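Local coordinates for zinc phosphodiesterase ELAC protein 1 (Homo sapiens, PDB 3ZWF), which is a zinc phosphodiesterase that repairs tRNAs by removing 2',3'-cyclic phosphates and shows some tRNA 3'-processing endonuclease activity, at residues T8-S14 against T310-Y316; T59-H65 against L249-S253. One frame throughout, in Å; residues are numbered along the deposited sequence. Where two conformers were deposited one is given.

Interaction 1. Residues T8-S14 against T310-Y316; sequences TGAAYPS and THFSQRY. With ZN (zinc ion), chain D.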
ATOM      1  N   THR A   8      -9.289 -11.546   1.933  1.00 24.57           N
ATOM      2  CA  THR A   8     -10.036 -12.555   1.175  1.00 24.84           C
ATOM      3  C   THR A   8     -10.710 -11.959  -0.056  1.00 24.53           C
ATOM      4  O   THR A   8     -11.492 -12.613  -0.702  1.00 24.97           O
ATOM      5  CB  THR A   8     -11.036 -13.251   2.059  1.00 25.72           C
ATOM      6  OG1 THR A   8     -12.025 -12.321   2.592  1.00 26.16           O
ATOM      7  CG2 THR A   8     -10.306 -13.950   3.256  1.00 26.33           C
ATOM      8  N   GLY A   9     -10.430 -10.688  -0.357  1.00 24.08           N
ATOM      9  CA  GLY A   9     -11.052 -10.089  -1.509  1.00 23.99           C
ATOM     10  C   GLY A   9     -10.203 -10.094  -2.761  1.00 23.48           C
ATOM     11  O   GLY A   9      -8.943 -10.139  -2.716  1.00 24.34           O
ATOM     12  N   ALA A  10     -10.899  -9.955  -3.882  1.00 23.65           N
ATOM     13  CA  ALA A  10     -10.283  -9.841  -5.222  1.00 23.41           C
ATOM     14  C   ALA A  10      -9.973  -8.421  -5.619  1.00 23.20           C
ATOM     15  O   ALA A  10     -10.735  -7.517  -5.320  1.00 23.44           O
ATOM     16  CB  ALA A  10     -11.192 -10.410  -6.275  1.00 23.91           C
ATOM     17  N   ALA A  11      -8.833  -8.261  -6.286  1.00 22.88           N
ATOM     18  CA  ALA A  11      -8.447  -7.068  -7.062  1.00 23.06           C
ATOM     19  C   ALA A  11      -8.051  -5.794  -6.300  1.00 22.99           C
ATOM     20  O   ALA A  11      -7.220  -5.033  -6.796  1.00 23.46           O
ATOM     21  CB  ALA A  11      -9.509  -6.769  -8.146  1.00 23.93           C
ATOM     22  N   TYR A  12      -8.651  -5.543  -5.145  1.00 23.18           N
ATOM     23  CA  TYR A  12      -8.356  -4.421  -4.284  1.00 23.40           C
ATOM     24  C   TYR A  12      -8.888  -4.657  -2.904  1.00 23.89           C
ATOM     25  O   TYR A  12      -9.803  -5.464  -2.722  1.00 23.45           O
ATOM     26  CB  TYR A  12      -8.944  -3.104  -4.838  1.00 24.51           C
ATOM     27  CG  TYR A  12     -10.397  -3.133  -5.100  1.00 26.64           C
ATOM     28  CD1 TYR A  12     -10.905  -3.556  -6.325  1.00 27.45           C
ATOM     29  CD2 TYR A  12     -11.305  -2.741  -4.110  1.00 27.97           C
ATOM     30  CE1 TYR A  12     -12.241  -3.532  -6.562  1.00 31.46           C
ATOM     31  CE2 TYR A  12     -12.622  -2.744  -4.338  1.00 30.55           C
ATOM     32  CZ  TYR A  12     -13.099  -3.136  -5.566  1.00 34.50           C
ATOM     33  OH  TYR A  12     -14.466  -3.127  -5.769  1.00 37.82           O
ATOM     34  N   PRO A  13      -8.340  -3.963  -1.912  1.00 23.24           N
ATOM     35  CA  PRO A  13      -8.856  -4.105  -0.564  1.00 23.98           C
ATOM     36  C   PRO A  13     -10.120  -3.318  -0.395  1.00 24.94           C
ATOM     37  O   PRO A  13     -10.232  -2.267  -1.000  1.00 26.44           O
ATOM     38  CB  PRO A  13      -7.741  -3.501   0.286  1.00 24.30           C
ATOM     39  CG  PRO A  13      -7.074  -2.577  -0.595  1.00 24.12           C
ATOM     40  CD  PRO A  13      -7.168  -3.084  -1.966  1.00 23.15           C
ATOM     41  N   SER A  14     -11.040  -3.827   0.413  1.00 25.34           N
ATOM     42  CA  SER A  14     -12.252  -3.089   0.802  1.00 25.23           C
ATOM     43  C   SER A  14     -12.429  -3.158   2.308  1.00 27.05           C
ATOM     44  O   SER A  14     -11.696  -3.863   2.994  1.00 30.12           O
ATOM     45  CB  SER A  14     -13.475  -3.623   0.094  1.00 25.64           C
ATOM     46  OG  SER A  14     -13.949  -4.828   0.752  1.00 26.23           O
ATOM     47  N   THR A 310     -11.202 -18.404  -1.733  1.00 25.73           N
ATOM     48  CA  THR A 310     -10.873 -17.032  -1.341  1.00 25.30           C
ATOM     49  C   THR A 310     -10.778 -16.178  -2.575  1.00 24.77           C
ATOM     50  O   THR A 310     -11.147 -16.581  -3.668  1.00 24.80           O
ATOM     51  CB  THR A 310      -9.602 -17.015  -0.459  1.00 25.33           C
ATOM     52  OG1 THR A 310      -9.446 -15.750   0.195  1.00 25.16           O
ATOM     53  CG2 THR A 310      -8.353 -17.359  -1.284  1.00 25.03           C
ATOM     54  N   HIS A 311     -10.369 -14.915  -2.373  1.00 24.44           N
ATOM     55  CA  HIS A 311     -10.242 -13.951  -3.485  1.00 24.07           C
ATOM     56  C   HIS A 311     -11.559 -13.743  -4.194  1.00 24.26           C
ATOM     57  O   HIS A 311     -11.645 -13.795  -5.406  1.00 24.24           O
ATOM     58  CB  HIS A 311      -9.141 -14.383  -4.483  1.00 23.85           C
ATOM     59  CG  HIS A 311      -8.644 -13.306  -5.396  1.00 23.57           C
ATOM     60  ND1 HIS A 311      -9.182 -13.064  -6.642  1.00 23.67           N
ATOM     61  CD2 HIS A 311      -7.559 -12.498  -5.299  1.00 23.31           C
ATOM     62  CE1 HIS A 311      -8.507 -12.097  -7.238  1.00 23.51           C
ATOM     63  NE2 HIS A 311      -7.490 -11.770  -6.461  1.00 23.26           N
ATOM     64  N   PHE A 312     -12.568 -13.403  -3.409  1.00 24.55           N
ATOM     65  CA  PHE A 312     -13.894 -13.127  -3.900  1.00 24.84           C
ATOM     66  C   PHE A 312     -14.092 -11.707  -4.434  1.00 25.10           C
ATOM     67  O   PHE A 312     -13.579 -10.765  -3.873  1.00 24.69           O
ATOM     68  CB  PHE A 312     -14.906 -13.366  -2.780  1.00 25.31           C
ATOM     69  CG  PHE A 312     -14.921 -14.781  -2.236  1.00 25.58           C
ATOM     70  CD1 PHE A 312     -15.420 -15.798  -3.006  1.00 25.87           C
ATOM     71  CD2 PHE A 312     -14.461 -15.062  -0.948  1.00 25.79           C
ATOM     72  CE1 PHE A 312     -15.411 -17.100  -2.525  1.00 26.17           C
ATOM     73  CE2 PHE A 312     -14.450 -16.359  -0.447  1.00 26.20           C
ATOM     74  CZ  PHE A 312     -14.965 -17.369  -1.219  1.00 26.39           C
ATOM     75  N   SER A 313     -14.777 -11.610  -5.571  1.00 25.87           N
ATOM     76  CA  SER A 313     -15.155 -10.337  -6.148  1.00 26.84           C
ATOM     77  C   SER A 313     -15.763  -9.444  -5.047  1.00 25.89           C
ATOM     78  O   SER A 313     -16.587  -9.893  -4.220  1.00 25.81           O
ATOM     79  CB  SER A 313     -16.166 -10.532  -7.286  1.00 32.12           C
ATOM     80  OG  SER A 313     -16.591  -9.264  -7.800  1.00 36.61           O
ATOM     81  N   GLN A 314     -15.329  -8.172  -5.065  1.00 25.57           N
ATOM     82  CA  GLN A 314     -15.784  -7.231  -4.048  1.00 27.55           C
ATOM     83  C   GLN A 314     -17.227  -6.771  -4.357  1.00 37.22           C
ATOM     84  O   GLN A 314     -17.675  -6.781  -5.505  1.00 37.81           O
ATOM     85  CB  GLN A 314     -14.850  -6.021  -3.974  1.00 25.98           C
ATOM     86  CG  GLN A 314     -13.472  -6.276  -3.463  1.00 25.38           C
ATOM     87  CD  GLN A 314     -13.342  -6.468  -1.962  1.00 25.53           C
ATOM     88  OE1 GLN A 314     -14.331  -6.589  -1.234  1.00 26.02           O
ATOM     89  NE2 GLN A 314     -12.082  -6.551  -1.496  1.00 25.22           N
ATOM     90  N   ARG A 315     -17.945  -6.398  -3.307  1.00 42.26           N
ATOM     91  CA  ARG A 315     -19.305  -5.888  -3.451  1.00 66.05           C
ATOM     92  C   ARG A 315     -19.139  -4.443  -3.912  1.00 84.97           C
ATOM     93  O   ARG A 315     -19.014  -3.540  -3.087  1.00106.28           O
ATOM     94  CB  ARG A 315     -20.076  -5.974  -2.125  1.00 61.74           C
ATOM     95  N   TYR A 316     -19.044  -4.255  -5.232  1.00109.19           N
ATOM     96  CA  TYR A 316     -18.992  -2.921  -5.856  1.00105.95           C
ATOM     97  C   TYR A 316     -20.081  -2.768  -6.923  1.00104.23           C
ATOM     98  O   TYR A 316     -19.797  -2.736  -8.126  1.00 64.72           O
ATOM     99  CB  TYR A 316     -17.612  -2.623  -6.474  1.00 96.16           C
ATOM    100  CG  TYR A 316     -17.568  -1.255  -7.139  1.00 82.11           C
ATOM    101  CD1 TYR A 316     -17.770  -0.097  -6.387  1.00 71.76           C
ATOM    102  CD2 TYR A 316     -17.374  -1.121  -8.518  1.00 58.02           C
ATOM    103  CE1 TYR A 316     -17.761   1.164  -6.982  1.00 74.00           C
ATOM    104  CE2 TYR A 316     -17.365   0.132  -9.128  1.00 76.38           C
ATOM    105  CZ  TYR A 316     -17.561   1.274  -8.349  1.00 64.06           C
ATOM    106  OH  TYR A 316     -17.561   2.521  -8.915  1.00 72.53           O
TER
HETATM  107 ZN    ZN D1363      -5.793 -10.748  -7.403  0.90 26.97          ZN
HETATM  108  O   HOH W   1     -13.208  -7.299  -6.822  1.00 21.28           O
HETATM  109  O   HOH W   2     -16.266  -2.521  -3.388  1.00 52.55           O
HETATM  110  O   HOH W   3      -4.422  -9.840  -8.816  1.00 28.39           O
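T8, G9 and A10 meet H311, F312 and Q314 in a backbone-paired contact between two loops, one following strand 2-5 and the other following strand 306-310. Since those strands belong to different sheets of the metallo-beta-lactamase fold, the contact ties the two halves together beside the zinc site. A single beta bridge pairs G9 with F312: F312 N donates to T8 O (3.0 Å), and A10 N returns a bond to F312 O (2.8 Å) from above the carbonyl plane. Glycine suits position 9 because Q314 NE2 lies only 3.7 Å from G9 CA.

A small residue also suits position 10, where the A10 methyl lies close to CE1 and ND1 of H311 over a face of the ring. There A10 CA sits almost over the centre of the H311 imidazole, 3.5 Å from the ring centroid, in a CH-pi contact. With CG of H311 anti to the backbone N (chi1 -162°), the ring returns to this loop and H311 NE2 binds the zinc of chain D at 2.2 Å. The zinc bond at NE2 and the hydrogen bond between ND1 and T275 together fix the ring's rotation.

Q314 supplies the other polar grip. Bent at chi2, it lays CG over one face of the Y12 ring and carries its amide on to the loop backbone. NE2 bonds to Y12 O (2.8 Å) in the carbonyl plane, and R17 O is its second acceptor. At the other amide end, S14 OG donates to Q314 OE1 (2.7 Å) from above the carbonyl plane; a glutamine suits the place because its amide gives a bond through NE2 and takes one at OE1. One water also bridges A10 O and Q314 N.

On the sheet side, T310 and H311 pack against strand 269-273. Outward, Y12 touches T75 in helix 69-79 of the second subunit, while P13 and S14 meet Q40 and M44 in helix 39-45 of that subunit.

Interaction 2. Residues T59-H65 against L249-S253; sequences THLHGDH and LGDCS. With ZN (zinc ion), chain E; ZN (zinc ion), chain D.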
ATOM      1  N   THR A  59       2.676 -14.597  -4.914  1.00 23.27           N
ATOM      2  CA  THR A  59       2.183 -15.493  -6.008  1.00 23.55           C
ATOM      3  C   THR A  59       2.318 -14.874  -7.395  1.00 23.50           C
ATOM      4  O   THR A  59       2.604 -15.552  -8.354  1.00 23.96           O
ATOM      5  CB  THR A  59       0.737 -15.884  -5.836  1.00 23.50           C
ATOM      6  OG1 THR A  59      -0.087 -14.702  -5.771  1.00 22.99           O
ATOM      7  CG2 THR A  59       0.538 -16.730  -4.549  1.00 23.82           C
ATOM      8  N   HIS A  60       2.174 -13.537  -7.484  1.00 23.08           N
ATOM      9  CA  HIS A  60       2.242 -12.839  -8.753  1.00 23.16           C
ATOM     10  C   HIS A  60       2.291 -11.344  -8.527  1.00 22.81           C
ATOM     11  O   HIS A  60       1.834 -10.889  -7.486  1.00 22.44           O
ATOM     12  CB  HIS A  60       1.129 -13.218  -9.711  1.00 23.36           C
ATOM     13  CG  HIS A  60      -0.259 -12.780  -9.323  1.00 23.02           C
ATOM     14  ND1 HIS A  60      -0.951 -13.289  -8.230  1.00 22.85           N
ATOM     15  CD2 HIS A  60      -1.152 -12.053 -10.026  1.00 23.03           C
ATOM     16  CE1 HIS A  60      -2.169 -12.774  -8.220  1.00 22.74           C
ATOM     17  NE2 HIS A  60      -2.323 -12.022  -9.298  1.00 22.81           N
ATOM     18  N   LEU A  61       2.799 -10.644  -9.534  1.00 23.06           N
ATOM     19  CA  LEU A  61       2.987  -9.195  -9.413  1.00 22.91           C
ATOM     20  C   LEU A  61       1.777  -8.383  -9.889  1.00 22.81           C
ATOM     21  O   LEU A  61       1.928  -7.468 -10.722  1.00 24.14           O
ATOM     22  CB  LEU A  61       4.273  -8.796 -10.163  1.00 23.41           C
ATOM     23  CG  LEU A  61       5.557  -9.404  -9.589  1.00 23.61           C
ATOM     24  CD1 LEU A  61       6.822  -8.959 -10.342  1.00 24.25           C
ATOM     25  CD2 LEU A  61       5.671  -9.045  -8.094  1.00 23.22           C
ATOM     26  N   HIS A  62       0.601  -8.683  -9.320  1.00 22.51           N
ATOM     27  CA  HIS A  62      -0.564  -7.795  -9.373  1.00 22.42           C
ATOM     28  C   HIS A  62      -0.615  -7.083  -8.055  1.00 22.07           C
ATOM     29  O   HIS A  62      -0.310  -7.647  -7.035  1.00 21.88           O
ATOM     30  CB  HIS A  62      -1.850  -8.544  -9.637  1.00 23.23           C
ATOM     31  CG  HIS A  62      -2.101  -8.786 -11.085  1.00 23.45           C
ATOM     32  ND1 HIS A  62      -2.959  -9.763 -11.527  1.00 23.29           N
ATOM     33  CD2 HIS A  62      -1.647  -8.146 -12.187  1.00 23.47           C
ATOM     34  CE1 HIS A  62      -3.023  -9.716 -12.842  1.00 24.05           C
ATOM     35  NE2 HIS A  62      -2.214  -8.750 -13.270  1.00 24.33           N
ATOM     36  N   GLY A  63      -0.983  -5.801  -8.062  1.00 22.13           N
ATOM     37  CA  GLY A  63      -0.842  -4.988  -6.882  1.00 21.97           C
ATOM     38  C   GLY A  63      -1.575  -5.439  -5.626  1.00 21.74           C
ATOM     39  O   GLY A  63      -1.082  -5.228  -4.507  1.00 21.69           O
ATOM     40  N   ASP A  64      -2.712  -6.111  -5.801  1.00 21.75           N
ATOM     41  CA  ASP A  64      -3.507  -6.647  -4.701  1.00 21.70           C
ATOM     42  C   ASP A  64      -2.842  -7.841  -4.004  1.00 21.65           C
ATOM     43  O   ASP A  64      -3.376  -8.351  -3.019  1.00 21.76           O
ATOM     44  CB  ASP A  64      -4.967  -7.050  -5.116  1.00 21.89           C
ATOM     45  CG  ASP A  64      -5.040  -7.922  -6.317  1.00 22.01           C
ATOM     46  OD1 ASP A  64      -4.370  -7.661  -7.359  1.00 22.07           O
ATOM     47  OD2 ASP A  64      -5.793  -8.913  -6.217  1.00 22.17           O
ATOM     48  N   HIS A  65      -1.670  -8.236  -4.521  1.00 21.63           N
ATOM     49  CA  HIS A  65      -0.858  -9.279  -3.898  1.00 21.72           C
ATOM     50  C   HIS A  65       0.516  -8.814  -3.401  1.00 21.77           C
ATOM     51  O   HIS A  65       1.244  -9.633  -2.816  1.00 21.97           O
ATOM     52  CB  HIS A  65      -0.753 -10.473  -4.878  1.00 21.88           C
ATOM     53  CG  HIS A  65      -2.096 -10.979  -5.292  1.00 21.97           C
ATOM     54  ND1 HIS A  65      -2.650 -12.144  -4.792  1.00 22.21           N
ATOM     55  CD2 HIS A  65      -3.026 -10.442  -6.110  1.00 21.99           C
ATOM     56  CE1 HIS A  65      -3.860 -12.286  -5.300  1.00 22.40           C
ATOM     57  NE2 HIS A  65      -4.111 -11.265  -6.096  1.00 22.45           N
ATOM     58  N   LEU A 249      -2.620 -21.455  -3.794  1.00 26.31           N
ATOM     59  CA  LEU A 249      -2.497 -21.074  -5.199  1.00 25.99           C
ATOM     60  C   LEU A 249      -2.825 -19.593  -5.410  1.00 25.17           C
ATOM     61  O   LEU A 249      -3.853 -19.118  -4.903  1.00 25.17           O
ATOM     62  CB  LEU A 249      -3.400 -21.880  -6.098  1.00 26.45           C
ATOM     63  CG  LEU A 249      -2.971 -23.303  -6.464  1.00 29.49           C
ATOM     64  CD1 LEU A 249      -2.948 -24.205  -5.243  1.00 30.96           C
ATOM     65  CD2 LEU A 249      -3.910 -23.829  -7.552  1.00 31.04           C
ATOM     66  N   GLY A 250      -1.968 -18.903  -6.156  1.00 24.88           N
ATOM     67  CA  GLY A 250      -2.278 -17.539  -6.629  1.00 24.30           C
ATOM     68  C   GLY A 250      -3.446 -17.507  -7.609  1.00 24.36           C
ATOM     69  O   GLY A 250      -3.996 -18.552  -8.025  1.00 24.85           O
ATOM     70  N   ASP A 251      -3.833 -16.289  -7.985  1.00 23.98           N
ATOM     71  CA  ASP A 251      -4.873 -16.075  -8.992  1.00 24.13           C
ATOM     72  C   ASP A 251      -4.531 -16.923 -10.213  1.00 24.69           C
ATOM     73  O   ASP A 251      -3.392 -17.006 -10.647  1.00 24.82           O
ATOM     74  CB  ASP A 251      -4.915 -14.645  -9.485  1.00 23.86           C
ATOM     75  CG  ASP A 251      -5.295 -13.625  -8.392  1.00 23.45           C
ATOM     76  OD1 ASP A 251      -5.519 -13.984  -7.227  1.00 23.38           O
ATOM     77  OD2 ASP A 251      -5.325 -12.412  -8.732  1.00 23.34           O
ATOM     78  N   CYS A 252      -5.563 -17.538 -10.767  1.00 25.13           N
ATOM     79  CA  CYS A 252      -5.395 -18.436 -11.924  1.00 25.88           C
ATOM     80  C   CYS A 252      -6.739 -18.850 -12.511  1.00 26.38           C
ATOM     81  O   CYS A 252      -7.753 -18.841 -11.835  1.00 26.19           O
ATOM     82  CB  CYS A 252      -4.616 -19.693 -11.523  1.00 26.27           C
ATOM     83  SG  CYS A 252      -5.422 -20.812 -10.407  1.00 28.33           S
ATOM     84  N   SER A 253      -6.656 -19.267 -13.769  1.00 28.11           N
ATOM     85  CA  SER A 253      -7.720 -19.925 -14.518  0.50 29.25           C
ATOM     86  C   SER A 253      -7.376 -21.398 -14.771  1.00 29.65           C
ATOM     87  O   SER A 253      -8.163 -22.136 -15.378  1.00 30.65           O
ATOM     88  CB  SER A 253      -7.897 -19.215 -15.862  0.50 32.65           C
ATOM     89  OG  SER A 253      -8.996 -19.725 -16.587  0.50 40.17           O
TER
HETATM   90 ZN    ZN E1364      -4.152 -11.155 -10.381  1.00 30.12          ZN
HETATM   91 ZN    ZN D1363      -5.793 -10.748  -7.403  0.90 26.97          ZN
HETATM   92  O   HOH W   3      -4.422  -9.840  -8.816  1.00 28.39           O
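D251 reaches across to H60 and H65, and its side chain runs directly into the two-zinc centre. Its CB lies 3.6 Å from H60 CE1. CG stands anti to the carbonyl carbon (chi1 -64°), which aims the carboxylate at the metals, with its plane 60° from the H60 ring. OD1 does not bind metal; it comes 3.1 Å from H65 CE1, the carboxylate standing nearly upright to that ring (82°). OD2 is the shared tip, bridging the zinc ions of chains D and E at 2.2 and 2.4 Å from D251 OD2. A carboxylate suits the place because one of its oxygens can bind two metals at once.

The loop 59-65 carries the HxHxDH signature of the metallo-beta-lactamase superfamily. H60 NE2 and H62 ND1 bind the zinc of chain E, where H180 adds a further ligand; D64 OD2 and H65 NE2 bind the zinc of chain D together with H311. Second-shell bonds set the H60 and H65 rings. H60 ND1 donates to T59 OG1 (3.0 Å) close to the ring plane, and D34 takes hydrogen bonds from both T59 OG1 and H65 ND1. T59 also brings its CB to within 3.5 Å of G250 CA, a close approach that suits glycine.

Water 3 is a second bridge, lying 2.1 Å from the zinc of chain E and 2.2 Å from the zinc of chain D. No hydrogen bond crosses between the two segments: the zinc ions join them. A water held by two metals is probably polarised toward hydroxide, the usual nucleophile of such phosphodiesterases; D64 is probably the proton acceptor, as in related enzymes, and a phosphate ion bound beside D64, probably from the crystallisation liquor, may mark where a substrate phosphate sits.

How the interactions relate
Interactions 1 and 2 have centres about 13 Å apart and meet at the zinc of chain D, which takes ligands from both. Along the chain, both segments of interaction 2 fall between the two of interaction 1, in the order 8-14, 59-65, 249-253, 310-316. Strands 2-5 and 53-57, which lead into the first two segments, lie in one sheet; strands 245-249 and 306-310, which lead into the others, lie in the second. Each contact thus spans the two-sheet sandwich, and its metal ligands gather where the sheets' loops converge. Both contacts also reach the second subunit, placing the catalytic centre near the dimer interface.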